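Local atomic coordinates of putative uncharacterized protein PH0594 (Pyrococcus horikoshii, PDB entry 4HXF), a protein that probably acts as an acylaminoacyl peptidase, a serine protease whose self-compartmentalizing hexamer selects substrates through multimerization. Residues A[534-540]-A[566-570]; A[470-474]-A[524-528]; A[441-445]-A[479-483]. All coordinates share one frame; numbering follows the deposited sequence. Where two conformers were deposited one is given.

Interaction 1: residues A[534-540]-A[566-570]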
# COMPACT_ATOMS: atom_id res chain seq x y z
N VAL A 534 16.95 -42.78 31.65
CA VAL A 534 16.11 -41.64 32.08
C VAL A 534 14.78 -42.14 32.65
O VAL A 534 14.10 -43.04 32.04
CB VAL A 534 15.86 -40.64 30.97
CG1 VAL A 534 14.87 -39.51 31.38
CG2 VAL A 534 17.19 -40.10 30.46
N LYS A 535 14.40 -41.60 33.80
CA LYS A 535 13.14 -41.96 34.43
C LYS A 535 12.28 -40.73 34.72
O LYS A 535 11.12 -40.89 35.05
CB LYS A 535 13.41 -42.68 35.76
CG LYS A 535 14.16 -43.96 35.67
CD LYS A 535 14.48 -44.54 37.06
CE LYS A 535 15.82 -45.26 37.09
NZ LYS A 535 17.02 -44.49 36.55
N ALA A 536 12.84 -39.53 34.69
CA ALA A 536 12.11 -38.32 35.05
C ALA A 536 11.61 -37.61 33.83
O ALA A 536 12.32 -37.55 32.83
CB ALA A 536 13.06 -37.35 35.82
N PRO A 537 10.42 -37.03 33.89
CA PRO A 537 9.97 -36.21 32.75
C PRO A 537 10.90 -35.06 32.42
O PRO A 537 11.44 -34.39 33.35
CB PRO A 537 8.60 -35.67 33.17
CG PRO A 537 8.54 -35.98 34.63
CD PRO A 537 9.44 -37.07 34.98
N LEU A 538 11.09 -34.85 31.14
CA LEU A 538 12.05 -33.87 30.64
C LEU A 538 11.40 -32.98 29.57
O LEU A 538 10.72 -33.42 28.69
CB LEU A 538 13.24 -34.61 30.02
CG LEU A 538 14.26 -33.73 29.29
CD1 LEU A 538 15.03 -32.76 30.25
CD2 LEU A 538 15.24 -34.69 28.56
N LEU A 539 11.61 -31.69 29.71
CA LEU A 539 11.28 -30.68 28.69
C LEU A 539 12.55 -30.22 28.11
O LEU A 539 13.48 -29.73 28.83
CB LEU A 539 10.54 -29.47 29.30
CG LEU A 539 10.26 -28.35 28.32
CD1 LEU A 539 9.37 -28.73 27.10
CD2 LEU A 539 9.68 -27.18 29.16
N LEU A 540 12.65 -30.38 26.80
CA LEU A 540 13.76 -29.85 26.00
C LEU A 540 13.31 -28.56 25.33
O LEU A 540 12.19 -28.46 24.77
CB LEU A 540 14.23 -30.88 24.93
CG LEU A 540 14.99 -32.05 25.53
CD1 LEU A 540 14.86 -33.30 24.58
CD2 LEU A 540 16.48 -31.63 25.81
N LYS A 566 10.10 -42.90 26.70
CA LYS A 566 10.20 -41.94 27.83
C LYS A 566 9.21 -40.80 27.66
O LYS A 566 8.81 -40.49 26.56
CB LYS A 566 11.60 -41.39 27.87
CG LYS A 566 12.74 -42.44 27.86
CD LYS A 566 12.70 -43.41 29.02
CE LYS A 566 13.93 -44.28 29.05
NZ LYS A 566 13.90 -45.16 30.26
N GLU A 567 8.86 -40.21 28.77
CA GLU A 567 8.05 -39.02 28.79
C GLU A 567 8.97 -37.82 28.58
O GLU A 567 9.69 -37.39 29.48
CB GLU A 567 7.34 -38.89 30.17
CG GLU A 567 6.46 -37.64 30.15
CD GLU A 567 5.66 -37.34 31.44
OE1 GLU A 567 4.99 -36.31 31.43
OE2 GLU A 567 5.67 -38.13 32.42
N VAL A 568 8.87 -37.21 27.41
CA VAL A 568 9.72 -36.12 26.98
C VAL A 568 8.93 -35.22 26.04
O VAL A 568 7.99 -35.74 25.37
CB VAL A 568 11.04 -36.61 26.37
CG1 VAL A 568 10.77 -37.45 25.12
CG2 VAL A 568 12.04 -35.40 26.20
N TYR A 569 9.25 -33.93 26.04
CA TYR A 569 8.58 -32.94 25.29
C TYR A 569 9.65 -32.02 24.70
O TYR A 569 10.69 -31.87 25.36
CB TYR A 569 7.68 -32.08 26.18
CG TYR A 569 6.72 -32.90 27.01
CD1 TYR A 569 7.11 -33.40 28.28
CD2 TYR A 569 5.44 -33.20 26.52
CE1 TYR A 569 6.23 -34.18 29.00
CE2 TYR A 569 4.59 -34.04 27.23
CZ TYR A 569 4.97 -34.48 28.49
OH TYR A 569 4.06 -35.27 29.19
N ILE A 570 9.37 -31.42 23.58
CA ILE A 570 10.28 -30.45 22.95
C ILE A 570 9.59 -29.21 22.45
O ILE A 570 8.56 -29.26 21.77
CB ILE A 570 11.33 -31.06 21.97
CG1 ILE A 570 12.38 -30.09 21.58
CG2 ILE A 570 10.61 -31.64 20.71
CD1 ILE A 570 13.49 -30.67 20.68
O HOH W 1 11.74 -38.88 30.50
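L538, L539 and L540 run parallel to V568, Y569 and I570, the last two strands of the alpha/beta-hydrolase sheet, joined by a beta-alpha-beta crossover through helix 552-563. L538 O takes the amide of Y569, and Y569 O in turn receives L540 N at 2.9 Å in a nearly straight bond (175°).

L540 is the side chain to follow. Its CB sits 3.9 Å from I570 CG1. With CG beside the backbone N (chi1 -73°), CD1 drops against V568 CG2, also at 3.9 Å, while CD2 points to N473 of helix 467-478. Two residues earlier, on the same face, L538 CD2 lies alongside that V568 CG2. L539 and Y569 share the other face of the sheet, where L539 CD1 meets Y569 CB.

Ahead of the strands the pairing frays. L538 N makes only a weak bond to E567 O, and a water donates to both A536 O and E567 O. K566, bent at chi2, brings NZ into the carbonyl plane of V534 O at 2.8 Å; NZ also bonds K532 O. I570 pairs antiparallel with a strand of the second subunit, which carries the sheet across the interface. Held by K603 and Y607 too, the carboxylate of E567 lies against P537, its CD 3.8 Å from P537 CB, and E567 OE1 accepts the Y569 hydroxyl, OH to OE1 2.6 Å, on its anti side and 24° out of the carboxylate plane.

Interaction 2: residues A[470-474]-A[524-528]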
# COMPACT_ATOMS: atom_id res chain seq x y z
N TYR A 470 23.38 -29.61 28.89
CA TYR A 470 24.16 -30.84 28.92
C TYR A 470 24.02 -31.47 30.29
O TYR A 470 23.88 -32.68 30.47
CB TYR A 470 25.68 -30.47 28.66
CG TYR A 470 26.60 -31.63 29.03
CD1 TYR A 470 26.69 -32.73 28.28
CD2 TYR A 470 27.38 -31.56 30.16
CE1 TYR A 470 27.53 -33.75 28.63
CE2 TYR A 470 28.25 -32.53 30.53
CZ TYR A 470 28.34 -33.68 29.71
OH TYR A 470 29.19 -34.75 30.10
N MET A 471 24.31 -30.68 31.34
CA MET A 471 24.35 -31.30 32.67
C MET A 471 23.00 -31.74 33.23
O MET A 471 22.93 -32.73 33.93
CB MET A 471 24.92 -30.35 33.69
CG MET A 471 25.25 -30.95 35.06
SD MET A 471 26.65 -32.09 34.95
CE MET A 471 27.97 -31.06 34.41
N THR A 472 21.93 -31.10 32.82
CA THR A 472 20.58 -31.55 33.09
C THR A 472 20.34 -32.89 32.39
O THR A 472 19.84 -33.84 32.98
CB THR A 472 19.52 -30.51 32.60
OG1 THR A 472 19.67 -29.31 33.39
CG2 THR A 472 18.09 -30.99 32.78
N ASN A 473 20.67 -32.93 31.10
CA ASN A 473 20.59 -34.21 30.34
C ASN A 473 21.33 -35.34 31.04
O ASN A 473 20.89 -36.48 31.28
CB ASN A 473 21.16 -34.08 28.91
CG ASN A 473 20.43 -33.11 28.02
OD1 ASN A 473 19.28 -32.73 28.27
ND2 ASN A 473 21.12 -32.72 26.90
N TRP A 474 22.58 -35.01 31.42
CA TRP A 474 23.49 -35.96 32.04
C TRP A 474 22.98 -36.43 33.34
O TRP A 474 22.88 -37.63 33.63
CB TRP A 474 24.82 -35.28 32.19
CG TRP A 474 25.93 -36.21 32.67
CD1 TRP A 474 26.59 -36.08 33.85
CD2 TRP A 474 26.64 -37.27 31.93
NE1 TRP A 474 27.55 -37.02 33.99
CE2 TRP A 474 27.64 -37.79 32.83
CE3 TRP A 474 26.48 -37.89 30.69
CZ2 TRP A 474 28.53 -38.74 32.45
CZ3 TRP A 474 27.33 -38.91 30.33
CH2 TRP A 474 28.34 -39.35 31.17
N LYS A 524 31.44 -41.68 25.64
CA LYS A 524 31.39 -41.94 27.04
C LYS A 524 30.79 -40.78 27.88
O LYS A 524 30.12 -41.06 28.90
CB LYS A 524 32.79 -42.28 27.66
CG LYS A 524 32.83 -42.42 29.16
CD LYS A 524 34.25 -42.65 29.79
CE LYS A 524 34.25 -42.35 31.32
NZ LYS A 524 35.62 -42.27 31.95
N LEU A 525 31.08 -39.56 27.51
CA LEU A 525 30.58 -38.44 28.24
C LEU A 525 29.35 -37.74 27.62
O LEU A 525 29.03 -36.60 27.96
CB LEU A 525 31.68 -37.42 28.45
CG LEU A 525 32.91 -38.07 29.09
CD1 LEU A 525 34.05 -36.99 29.08
CD2 LEU A 525 32.60 -38.68 30.47
N SER A 526 28.65 -38.46 26.71
CA SER A 526 27.50 -37.90 26.04
C SER A 526 26.20 -38.50 26.55
O SER A 526 26.03 -39.73 26.46
CB SER A 526 27.61 -38.19 24.51
OG SER A 526 28.63 -37.34 23.89
N PRO A 527 25.27 -37.67 27.00
CA PRO A 527 23.95 -38.17 27.50
C PRO A 527 23.18 -39.08 26.51
O PRO A 527 22.52 -39.99 26.99
CB PRO A 527 23.16 -36.89 27.79
CG PRO A 527 24.25 -35.89 28.11
CD PRO A 527 25.44 -36.25 27.30
N LEU A 528 23.31 -38.80 25.22
CA LEU A 528 22.57 -39.56 24.21
C LEU A 528 22.70 -41.05 24.41
O LEU A 528 21.71 -41.80 24.30
CB LEU A 528 22.99 -39.15 22.78
CG LEU A 528 22.09 -39.72 21.68
CD1 LEU A 528 20.78 -39.00 21.73
CD2 LEU A 528 22.77 -39.45 20.28
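P527 wedges its ring between Y470, N473 and W474, three side chains from little more than one turn of helix 467-478. Y470 swings CG away from its own backbone N (chi1 165°), which sends the phenol out past the proline: CE1 lies 3.5 Å from P527 CD, with the two side chains roughly perpendicular. At the end of that reach the hydroxyl donates to L525 O, OH to O 2.8 Å, and the carbonyl oxygen lies in the phenol plane.

W474 has a similar first torsion (-173°), and its indole passes under the end of the phenol, Y470 OH lying 4.0 Å above the W474 plane, over the ring centre. The edge of the indole faces the turn, CH2 coming within 3.4 Å of K524 O. N473 offers only its CB, 3.6 Å from P527 CB; its amide is taken by S487 OG and I491 O, just as W474 NE1 is used by G434 O.

The contact therefore fastens the turn after helix 521-524 onto the helix that follows the probable nucleophile elbow. F557 of helix 552-563 packs on both N473 and P527, and F438 of helix 436-451 meets the W474 ring edge-to-face.

Interaction 3: residues A[441-445]-A[479-483]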
# COMPACT_ATOMS: atom_id res chain seq x y z
N ILE A 441 28.17 -30.84 41.89
CA ILE A 441 26.75 -30.44 41.91
C ILE A 441 25.98 -31.35 42.92
O ILE A 441 25.35 -30.84 43.84
CB ILE A 441 26.15 -30.45 40.51
CG1 ILE A 441 26.79 -29.31 39.69
CG2 ILE A 441 24.61 -30.27 40.63
CD1 ILE A 441 26.50 -29.51 38.17
N LEU A 442 26.19 -32.66 42.81
CA LEU A 442 25.59 -33.58 43.79
C LEU A 442 25.98 -33.32 45.24
O LEU A 442 25.15 -33.31 46.16
CB LEU A 442 25.86 -35.03 43.45
CG LEU A 442 25.35 -35.51 42.09
CD1 LEU A 442 25.74 -36.94 41.94
CD2 LEU A 442 23.79 -35.38 42.00
N ASN A 443 27.27 -33.01 45.44
CA ASN A 443 27.74 -32.74 46.79
C ASN A 443 27.19 -31.41 47.35
O ASN A 443 26.92 -31.31 48.54
CB ASN A 443 29.30 -32.76 46.81
CG ASN A 443 29.84 -34.21 46.75
OD1 ASN A 443 29.20 -35.12 47.29
ND2 ASN A 443 30.98 -34.44 46.12
N GLY A 444 27.01 -30.43 46.46
CA GLY A 444 26.40 -29.18 46.84
C GLY A 444 24.97 -29.33 47.25
O GLY A 444 24.51 -28.79 48.24
N ILE A 445 24.28 -30.13 46.48
CA ILE A 445 22.87 -30.42 46.79
C ILE A 445 22.78 -31.13 48.12
O ILE A 445 21.94 -30.81 48.94
CB ILE A 445 22.23 -31.31 45.70
CG1 ILE A 445 22.16 -30.62 44.41
CG2 ILE A 445 20.81 -31.82 46.15
CD1 ILE A 445 21.82 -31.55 43.25
N SER A 479 21.64 -40.22 37.50
CA SER A 479 21.20 -40.19 38.87
C SER A 479 19.72 -40.44 38.89
O SER A 479 19.01 -40.14 37.90
CB SER A 479 21.44 -38.80 39.40
OG SER A 479 20.97 -38.50 40.71
N ASP A 480 19.26 -40.97 39.98
CA ASP A 480 17.85 -41.13 40.19
C ASP A 480 17.32 -40.07 41.18
O ASP A 480 16.17 -40.14 41.62
CB ASP A 480 17.53 -42.56 40.71
CG ASP A 480 17.92 -43.68 39.72
OD1 ASP A 480 17.78 -43.50 38.50
OD2 ASP A 480 18.36 -44.76 40.22
N LEU A 481 18.13 -39.07 41.51
CA LEU A 481 17.70 -38.08 42.45
C LEU A 481 16.58 -37.16 41.95
O LEU A 481 15.75 -36.77 42.71
CB LEU A 481 18.93 -37.20 42.85
CG LEU A 481 18.75 -36.11 43.92
CD1 LEU A 481 18.22 -36.75 45.23
CD2 LEU A 481 20.12 -35.40 44.10
N PHE A 482 16.57 -36.83 40.66
CA PHE A 482 15.73 -35.77 40.12
C PHE A 482 14.40 -36.24 39.60
O PHE A 482 14.28 -37.33 39.02
CB PHE A 482 16.48 -35.03 39.02
CG PHE A 482 17.81 -34.52 39.46
CD1 PHE A 482 18.96 -35.23 39.24
CD2 PHE A 482 17.89 -33.36 40.18
CE1 PHE A 482 20.18 -34.84 39.69
CE2 PHE A 482 19.13 -32.98 40.67
CZ PHE A 482 20.26 -33.69 40.45
N LYS A 483 13.37 -35.43 39.87
CA LYS A 483 11.97 -35.80 39.55
C LYS A 483 11.51 -35.20 38.19
O LYS A 483 10.50 -35.60 37.66
CB LYS A 483 11.09 -35.34 40.65
CG LYS A 483 11.31 -36.17 41.93
CD LYS A 483 11.19 -37.69 41.72
CE LYS A 483 11.14 -38.41 43.08
NZ LYS A 483 12.47 -38.22 43.79
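I445 and L442, one turn apart on helix 436-451, present their methyl groups to L481 and F482 in the bend that follows helix 467-478. I445 CD1 comes to the edge of the F482 ring, near the ring plane, 3.9 Å from CZ and 4.0 Å from CE2. Its CG2 meets L481 CD2 tip to tip at 4.2 Å. L442 leaves its helix beside the contact and reaches it only with its end: with CD1 anti to CA (chi2 178°), the other methyl, CD2, turns inward, 4.2 Å from L481 CD2 and equally far from F482 CZ, with S479 OG a little farther off.

The next shell explains why the two side chains of the bend present themselves together. L481 CB lies 4.1 Å above one face of the F482 ring, displaced toward the rim, so the leucine and the phenylalanine form one apolar surface. S479 fixes the backbone beneath them: its OG accepts from L481 N at 3.0 Å, with an N-H...O angle of 163°, closing an ST turn just where the helix has ended. With chi1 at -54°, F482 lays its ring inward, where it packs on A475 and L476 of helix 467-478 and on I460 and I462 of strand 460-465. I460 also touches L481.

I445 also rests on V382 of strand 378-384, and I441 on V384, which places helix 436-451 over the central sheet of the alpha/beta-hydrolase domain. Chemically, this meeting is one of methyl groups with methyl groups and with an aromatic ring. The attraction between the segments is thus dispersion and the exclusion of water, which depend little on direction; the directional bond of S479 is spent within its own segment, shaping the bend.

How the interactions relate
Helix 467-478 connects the three contacts. It starts just after S466, a residue of the inhibitor pocket and probably the nucleophile, and within interaction 2 the Y470 side chain is about 7 Å from the bound inhibitor. Interaction 1 is more remote, the L540 side chain being about 14 Å from it. Centres of interactions 1 and 2 are about 14 Å apart, as are those of 2 and 3; those of 1 and 3 are about 17 Å apart. Neighbours nevertheless touch: L540 CD2 lies 3.9 Å from N473 OD1, M471 CG 3.7 Å from I441 CD1, and P537 CD 3.2 Å from K483 O.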